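Local coordinates for protein aldehyde dehydrogenase (Anabaena variabilis, PDB 4H7N) that belongs to the aldehyde dehydrogenase family and probably oxidises aldehydes to the matching carboxylic acids with NAD+ as the electron acceptor, at residues 95-100 with 426-431; 143-148 with 442-447; 246-251 with 287-292. All blocks are in the same frame, centred on the assembly; numbering follows the deposited sequence.

Interaction 1. Residues 95-100 with 426-431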
# COMPACT_ATOMS: atom_id res chain seq x y z
N ILE A 95 2.61 18.74 14.68
CA ILE A 95 1.93 19.65 13.82
C ILE A 95 2.98 20.52 13.11
O ILE A 95 2.93 20.73 11.88
CB ILE A 95 1.00 20.57 14.64
CG1 ILE A 95 -0.22 19.79 15.21
CG2 ILE A 95 0.51 21.73 13.77
CD1 ILE A 95 -1.12 20.69 16.06
N ASP A 96 3.95 21.04 13.89
CA ASP A 96 5.04 21.83 13.32
C ASP A 96 5.84 21.06 12.26
O ASP A 96 6.12 21.60 11.17
CB ASP A 96 5.99 22.35 14.41
CG ASP A 96 5.35 23.48 15.25
OD1 ASP A 96 4.20 23.92 14.92
OD2 ASP A 96 6.02 23.96 16.22
N ARG A 97 6.25 19.86 12.61
CA ARG A 97 7.08 19.05 11.74
C ARG A 97 6.42 18.73 10.39
O ARG A 97 7.02 18.89 9.32
CB ARG A 97 7.44 17.75 12.44
CG ARG A 97 8.47 16.94 11.67
CD ARG A 97 8.91 15.68 12.40
NE ARG A 97 7.84 15.03 13.16
CZ ARG A 97 6.95 14.14 12.68
NH1 ARG A 97 6.05 13.64 13.52
NH2 ARG A 97 6.95 13.77 11.38
N TRP A 98 5.18 18.27 10.43
CA TRP A 98 4.44 18.04 9.20
C TRP A 98 4.17 19.32 8.41
O TRP A 98 4.20 19.31 7.20
CB TRP A 98 3.12 17.31 9.48
CG TRP A 98 3.33 15.87 9.77
CD1 TRP A 98 3.05 15.19 10.94
CD2 TRP A 98 3.90 14.90 8.88
NE1 TRP A 98 3.43 13.87 10.80
CE2 TRP A 98 3.93 13.67 9.54
CE3 TRP A 98 4.36 14.97 7.56
CZ2 TRP A 98 4.43 12.51 8.96
CZ3 TRP A 98 4.85 13.82 6.98
CH2 TRP A 98 4.89 12.61 7.69
N CYS A 99 3.87 20.44 9.09
CA CYS A 99 3.74 21.71 8.37
C CYS A 99 5.02 22.07 7.59
O CYS A 99 4.98 22.63 6.47
CB CYS A 99 3.39 22.85 9.33
SG CYS A 99 1.65 22.83 9.84
N GLY A 100 6.15 21.74 8.19
CA GLY A 100 7.44 21.98 7.58
C GLY A 100 7.69 21.10 6.38
O GLY A 100 8.33 21.54 5.40
N MSE A 426 10.25 7.85 20.86
CA MSE A 426 10.69 9.24 21.10
C MSE A 426 11.03 9.96 19.83
O MSE A 426 11.27 11.14 19.83
CB MSE A 426 11.91 9.27 22.02
CG MSE A 426 11.47 8.79 23.39
SE MSE A 426 10.12 10.00 24.20
CE MSE A 426 11.03 11.73 23.98
N MSE A 427 11.07 9.25 18.72
CA MSE A 427 11.54 9.83 17.50
C MSE A 427 10.77 9.35 16.34
O MSE A 427 10.39 8.21 16.27
CB MSE A 427 12.89 9.28 17.18
CG MSE A 427 13.71 9.60 18.37
SE MSE A 427 15.35 8.72 17.86
CE MSE A 427 15.92 10.14 16.59
N HIS A 428 10.71 10.22 15.37
CA HIS A 428 9.83 10.15 14.26
C HIS A 428 10.69 10.17 12.97
O HIS A 428 10.21 10.62 11.95
CB HIS A 428 9.00 11.44 14.32
CG HIS A 428 9.84 12.66 14.56
ND1 HIS A 428 10.63 13.23 13.58
CD2 HIS A 428 10.07 13.38 15.69
CE1 HIS A 428 11.29 14.26 14.08
NE2 HIS A 428 10.96 14.38 15.36
N GLU A 429 11.97 9.82 13.03
CA GLU A 429 12.77 9.72 11.81
C GLU A 429 13.07 8.26 11.60
O GLU A 429 13.10 7.49 12.55
CB GLU A 429 14.07 10.49 11.92
CG GLU A 429 13.84 11.93 12.26
CD GLU A 429 14.32 12.30 13.67
OE1 GLU A 429 14.12 11.53 14.71
OE2 GLU A 429 14.89 13.40 13.67
N GLY A 430 13.27 7.88 10.34
CA GLY A 430 13.54 6.46 10.02
C GLY A 430 12.30 5.75 9.48
O GLY A 430 11.45 5.32 10.24
N GLU A 431 12.23 5.62 8.17
CA GLU A 431 11.16 4.89 7.52
C GLU A 431 11.28 3.42 7.85
O GLU A 431 12.37 2.86 7.88
CB GLU A 431 11.16 5.11 6.02
CG GLU A 431 10.15 6.21 5.61
CD GLU A 431 10.26 6.67 4.14
OE1 GLU A 431 10.82 5.90 3.32
OE2 GLU A 431 9.78 7.80 3.82

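Interaction 2. Residues 143-148 with 442-447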
# COMPACT_ATOMS: atom_id res chain seq x y z
N SER A 143 -4.41 9.32 17.96
CA SER A 143 -5.52 9.82 17.18
C SER A 143 -5.02 10.79 16.10
O SER A 143 -5.70 10.96 15.08
CB SER A 143 -6.57 10.51 18.05
OG SER A 143 -6.10 11.72 18.62
N MSE A 144 -3.84 11.37 16.31
CA MSE A 144 -3.38 12.47 15.48
C MSE A 144 -2.22 12.13 14.59
O MSE A 144 -1.90 12.89 13.69
CB MSE A 144 -2.97 13.62 16.41
CG MSE A 144 -4.18 14.26 17.08
SE MSE A 144 -5.37 15.20 15.81
CE MSE A 144 -6.92 14.12 15.97
N ILE A 145 -1.55 11.02 14.84
CA ILE A 145 -0.36 10.65 14.10
C ILE A 145 -0.61 10.51 12.61
O ILE A 145 0.23 10.90 11.83
CB ILE A 145 0.31 9.37 14.70
CG1 ILE A 145 1.74 9.23 14.19
CG2 ILE A 145 -0.48 8.09 14.45
CD1 ILE A 145 2.55 8.15 14.91
N ASP A 146 -1.75 9.93 12.19
CA ASP A 146 -2.09 9.85 10.78
C ASP A 146 -2.91 11.09 10.36
O ASP A 146 -2.79 11.60 9.27
CB ASP A 146 -2.88 8.56 10.50
CG ASP A 146 -2.05 7.26 10.78
OD1 ASP A 146 -0.92 7.12 10.28
OD2 ASP A 146 -2.55 6.39 11.50
N THR A 147 -3.74 11.59 11.25
CA THR A 147 -4.68 12.67 10.93
C THR A 147 -3.98 13.90 10.39
O THR A 147 -4.41 14.52 9.40
CB THR A 147 -5.52 13.00 12.18
OG1 THR A 147 -6.24 11.84 12.62
CG2 THR A 147 -6.52 14.15 11.96
N ILE A 148 -2.89 14.29 11.06
CA ILE A 148 -2.22 15.55 10.72
C ILE A 148 -1.64 15.52 9.31
O ILE A 148 -1.89 16.41 8.56
CB ILE A 148 -1.15 15.95 11.76
CG1 ILE A 148 -1.79 16.26 13.11
CG2 ILE A 148 -0.29 17.10 11.22
CD1 ILE A 148 -2.74 17.44 13.12
N GLY A 442 2.84 0.21 4.44
CA GLY A 442 3.98 1.10 4.30
C GLY A 442 4.39 1.77 5.62
O GLY A 442 4.39 1.16 6.67
N SER A 443 4.79 3.01 5.54
CA SER A 443 5.39 3.70 6.69
C SER A 443 4.58 4.96 6.98
O SER A 443 4.12 5.61 6.03
CB SER A 443 6.85 4.08 6.37
OG SER A 443 7.44 4.56 7.55
N ARG A 444 4.42 5.30 8.25
CA ARG A 444 3.77 6.58 8.64
C ARG A 444 4.81 7.60 9.00
O ARG A 444 4.49 8.69 9.42
CB ARG A 444 2.75 6.41 9.78
CG ARG A 444 3.28 5.82 11.04
CD ARG A 444 2.35 6.11 12.19
NE ARG A 444 0.97 5.62 12.06
CZ ARG A 444 0.35 4.87 12.98
NH1 ARG A 444 0.99 4.45 14.06
NH2 ARG A 444 -0.92 4.53 12.83
N VAL A 445 6.06 7.27 8.75
CA VAL A 445 7.16 8.13 9.11
C VAL A 445 7.73 8.73 7.85
O VAL A 445 7.78 8.11 6.79
CB VAL A 445 8.20 7.36 9.97
CG1 VAL A 445 9.56 8.04 9.93
CG2 VAL A 445 7.69 7.28 11.42
N GLY A 446 8.09 10.00 7.95
CA GLY A 446 8.77 10.70 6.87
C GLY A 446 7.90 11.06 5.71
O GLY A 446 6.69 11.17 5.84
N ALA A 447 8.53 11.25 4.57
CA ALA A 447 7.85 11.46 3.30
C ALA A 447 6.71 10.52 3.12
O ALA A 447 5.59 10.97 3.06
CB ALA A 447 8.82 11.30 2.13

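Interaction 3. Residues 246-251 with 287-292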
# COMPACT_ATOMS: atom_id res chain seq x y z
N ASN A 246 26.98 -2.31 27.60
CA ASN A 246 27.08 -1.43 28.76
C ASN A 246 25.82 -1.67 29.59
O ASN A 246 24.73 -1.20 29.22
CB ASN A 246 27.16 0.05 28.32
CG ASN A 246 27.22 1.03 29.49
OD1 ASN A 246 26.72 0.77 30.58
ND2 ASN A 246 27.82 2.19 29.25
N LEU A 247 25.96 -2.43 30.68
CA LEU A 247 24.79 -2.90 31.45
C LEU A 247 24.04 -1.79 32.18
O LEU A 247 22.85 -1.93 32.45
CB LEU A 247 25.19 -3.96 32.47
CG LEU A 247 25.77 -5.23 31.84
CD1 LEU A 247 26.18 -6.19 32.96
CD2 LEU A 247 24.78 -5.87 30.88
N GLU A 248 24.78 -0.74 32.57
CA GLU A 248 24.18 0.40 33.23
C GLU A 248 23.18 1.11 32.31
O GLU A 248 22.06 1.43 32.73
CB GLU A 248 25.30 1.35 33.70
CG GLU A 248 24.79 2.64 34.28
CD GLU A 248 24.00 2.43 35.56
OE1 GLU A 248 24.44 1.64 36.43
OE2 GLU A 248 22.96 3.07 35.71
N LEU A 249 23.58 1.37 31.05
CA LEU A 249 22.71 1.95 30.09
C LEU A 249 21.64 0.94 29.68
O LEU A 249 20.46 1.28 29.53
CB LEU A 249 23.50 2.39 28.83
CG LEU A 249 24.47 3.57 29.10
CD1 LEU A 249 25.24 3.93 27.81
CD2 LEU A 249 23.79 4.82 29.68
N ALA A 250 22.03 -0.31 29.49
CA ALA A 250 21.05 -1.31 29.01
C ALA A 250 19.90 -1.50 30.02
O ALA A 250 18.74 -1.63 29.63
CB ALA A 250 21.73 -2.64 28.74
N THR A 251 20.24 -1.52 31.32
CA THR A 251 19.19 -1.73 32.32
C THR A 251 18.30 -0.49 32.42
O THR A 251 17.09 -0.64 32.54
CB THR A 251 19.74 -2.16 33.69
OG1 THR A 251 20.70 -1.21 34.14
CG2 THR A 251 20.35 -3.55 33.64
N ILE A 287 16.20 -5.21 38.62
CA ILE A 287 15.31 -5.19 39.79
C ILE A 287 15.48 -3.91 40.60
O ILE A 287 14.48 -3.27 40.98
CB ILE A 287 15.48 -6.41 40.67
CG1 ILE A 287 14.94 -7.65 39.94
CG2 ILE A 287 14.68 -6.25 41.97
CD1 ILE A 287 15.50 -8.94 40.53
N ALA A 288 16.72 -3.55 40.89
CA ALA A 288 16.97 -2.40 41.79
C ALA A 288 16.36 -1.13 41.19
O ALA A 288 15.70 -0.33 41.89
CB ALA A 288 18.46 -2.21 42.03
N LYS A 289 16.54 -0.95 39.87
CA LYS A 289 15.98 0.21 39.19
C LYS A 289 14.45 0.16 39.11
O LYS A 289 13.78 1.18 39.27
CB LYS A 289 16.62 0.40 37.77
CG LYS A 289 18.11 0.68 37.85
CD LYS A 289 18.78 0.68 36.48
CE LYS A 289 20.18 1.29 36.59
NZ LYS A 289 20.81 1.42 35.24
N ALA A 290 13.90 -1.01 38.85
CA ALA A 290 12.45 -1.17 38.79
C ALA A 290 11.80 -0.89 40.13
O ALA A 290 10.75 -0.24 40.23
CB ALA A 290 12.11 -2.57 38.37
N HIS A 291 12.47 -1.35 41.16
CA HIS A 291 11.93 -1.24 42.48
C HIS A 291 11.84 0.24 42.89
O HIS A 291 10.95 0.58 43.66
CB HIS A 291 12.74 -2.07 43.46
CG HIS A 291 12.02 -2.27 44.74
ND1 HIS A 291 12.34 -1.57 45.89
CD2 HIS A 291 10.90 -2.97 45.02
CE1 HIS A 291 11.48 -1.88 46.84
NE2 HIS A 291 10.60 -2.73 46.34
N ARG A 292 12.70 1.12 42.36
CA ARG A 292 12.63 2.56 42.67
C ARG A 292 11.37 3.26 42.11
O ARG A 292 10.98 4.28 42.64
CB ARG A 292 13.87 3.31 42.19
CG ARG A 292 15.16 2.99 42.93
CD ARG A 292 16.44 3.23 42.12
NE ARG A 292 16.84 4.64 42.04
CZ ARG A 292 16.54 5.50 41.05
NH1 ARG A 292 15.81 5.14 40.00
NH2 ARG A 292 16.99 6.76 41.12

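Interaction 1. Residues 95-100 with 426-431
The guanidinium of Arg-97 lies flat against one face of the His-428 imidazole. The two planes are only 11° apart and their centres are separated by 4.2 Å. The overlap is offset: Arg-97 NE rides over the rim of the imidazole, 3.4 Å from His-428 CG. Arg-97 NE is 3.3 Å from His-428 ND1, too poorly angled for a hydrogen bond. Further back, the aliphatic CD of Arg-97 also sits over the ring and makes a CH-pi contact, 3.5 Å from the centroid of His-428. The opposite face of the imidazole has the carboxylate atom Glu-429 OE1 above its rim. NH2 of Arg-97 lies above the rim of the Trp-98 ring, the next residue on the helix, 3.4 Å from its plane. The guanidinium would probably disfavour a proton on the imidazole, while the Glu-429 carboxylate would tend to favour one.

The chain of Arg-97 runs straight out from the helix and then bends at CG-CD (chi3 36°), which turns the guanidinium face-on to the imidazole. Arg-97 was modelled in two conformers. The stack describes one of them, so the contact may not be permanently occupied.

The contact lies near the surface, with the His-428 side chain about 11 Å from that of Glu-232, the predicted active-site residue. Ser-114 of the second subunit packs on His-428, so the loop is also part of the dimer contact. Arg-97 belongs to helix 82-106, which packs through Ile-95 and Trp-98 on helix 147-153 and through Cys-99 on helix 48-64. His-428 lies in the loop between strands 415-418 and 439-440.

Interaction 2. Residues 143-148 with 442-447
Asp-146 OD1 is gripped by two arginines: Arg-444 NE donates to it at 3.0 Å, and Arg-452 NH2 adds a salt bridge. The other oxygen, OD2, accepts from Arg-444 NH2 at 2.8 Å. This is a side-on, two-pronged salt bridge. In this aldehyde dehydrogenase fold it joins the turn between helices 139-144 and 147-153 to the loop before helix 448-451. Both oxygens are met on their syn side, but the pairing is not flat. Carboxylate and guanidinium planes are 51° apart, and the NE bond bends to 149° at the hydrogen.

A bend at CG-CD (chi3 59°) swings the end of Arg-444 across the aspartate. Its NH2 has a second partner in Thr-209 OG1, which helps fix the rotation of the group. NH1 faces Glu-232, the predicted active-site residue, in a long, weak ion pair. Asp-146 and Arg-444 are both buried and answer each other's charge. A leucine in place of Arg-444 would probably leave the buried Asp-146 carboxylate without one of its two arginine mates, and Thr-209 OG1 without this donor.

Ser-443 OG accepts from Val-445 N in an ST turn, which shapes the backbone around Arg-444. Ile-145 packs against the same arginine: its CD1 touches CD of Arg-444 at 3.4 Å, and its CG2 methyl sits over the centre of the guanidinium, 3.6 Å from Arg-444 CZ.

Interaction 3. Residues 246-251 with 287-292
Lys-289 points its CB at helix 247-259, and its chain stays extended from CG to the tip. CB and CG carry the chain toward that helix. CD is the first atom to meet the other segment, 3.6 Å from Thr-251 OG1. CE lies near two oxygens, 3.4 Å from Glu-248 OE2 and slightly farther from Thr-251 OG1. At the tip, NZ donates to Glu-248 OE2 at 2.8 Å, a hydrogen bond that is part of a salt bridge. It also donates to Thr-251 OG1 at 2.9 Å. Ser-252 OG and Gln-285 OE1 are also hydrogen-bonded to NZ. Four acceptors for three N-H means that the bonds are probably shared or alternate.

The glutamate is approached from above: NZ lies 68° out of the carboxylate plane of Glu-248. The bend at CB-CG (chi2 65°) turns the carboxylate so that a face of it meets NZ. The threonine is held too, because its OG1 donates to Leu-247 O, which leaves the oxygen turned to accept from the lysine. One turn earlier, Asn-246 caps the helix, its OD1 accepting from Leu-249 N.

Helix 247-259 forms the crossover between the neighbouring parallel strands 237-241 and 269-275. Helix 279-292 follows the second strand and packs against helix 247-259, with Phe-282 on Thr-251 and Lys-289 on Leu-255. On another side of helix 247-259, Leu-249 meets Trp-471 of the second subunit.

From the N terminus, the chain passes 95-100 and 143-148 before any contact closes. Interaction 3 closes first, a short loop in which 287-292 comes back to 246-251 across 35 residues. It is nested inside the loops of both other contacts. Interaction 1 closes when 426-431 reaches helix 82-106, and interaction 2 when 442-447 reaches 143-148. These two cross, since their segments alternate. Their centres are 9 Å apart and they touch, for example by packing of Val-445 on Gly-430. Together they tie two late loops to early helices. Interaction 3, with its centre 30 Å or more from theirs, joins two helices beside the seven-stranded sheet.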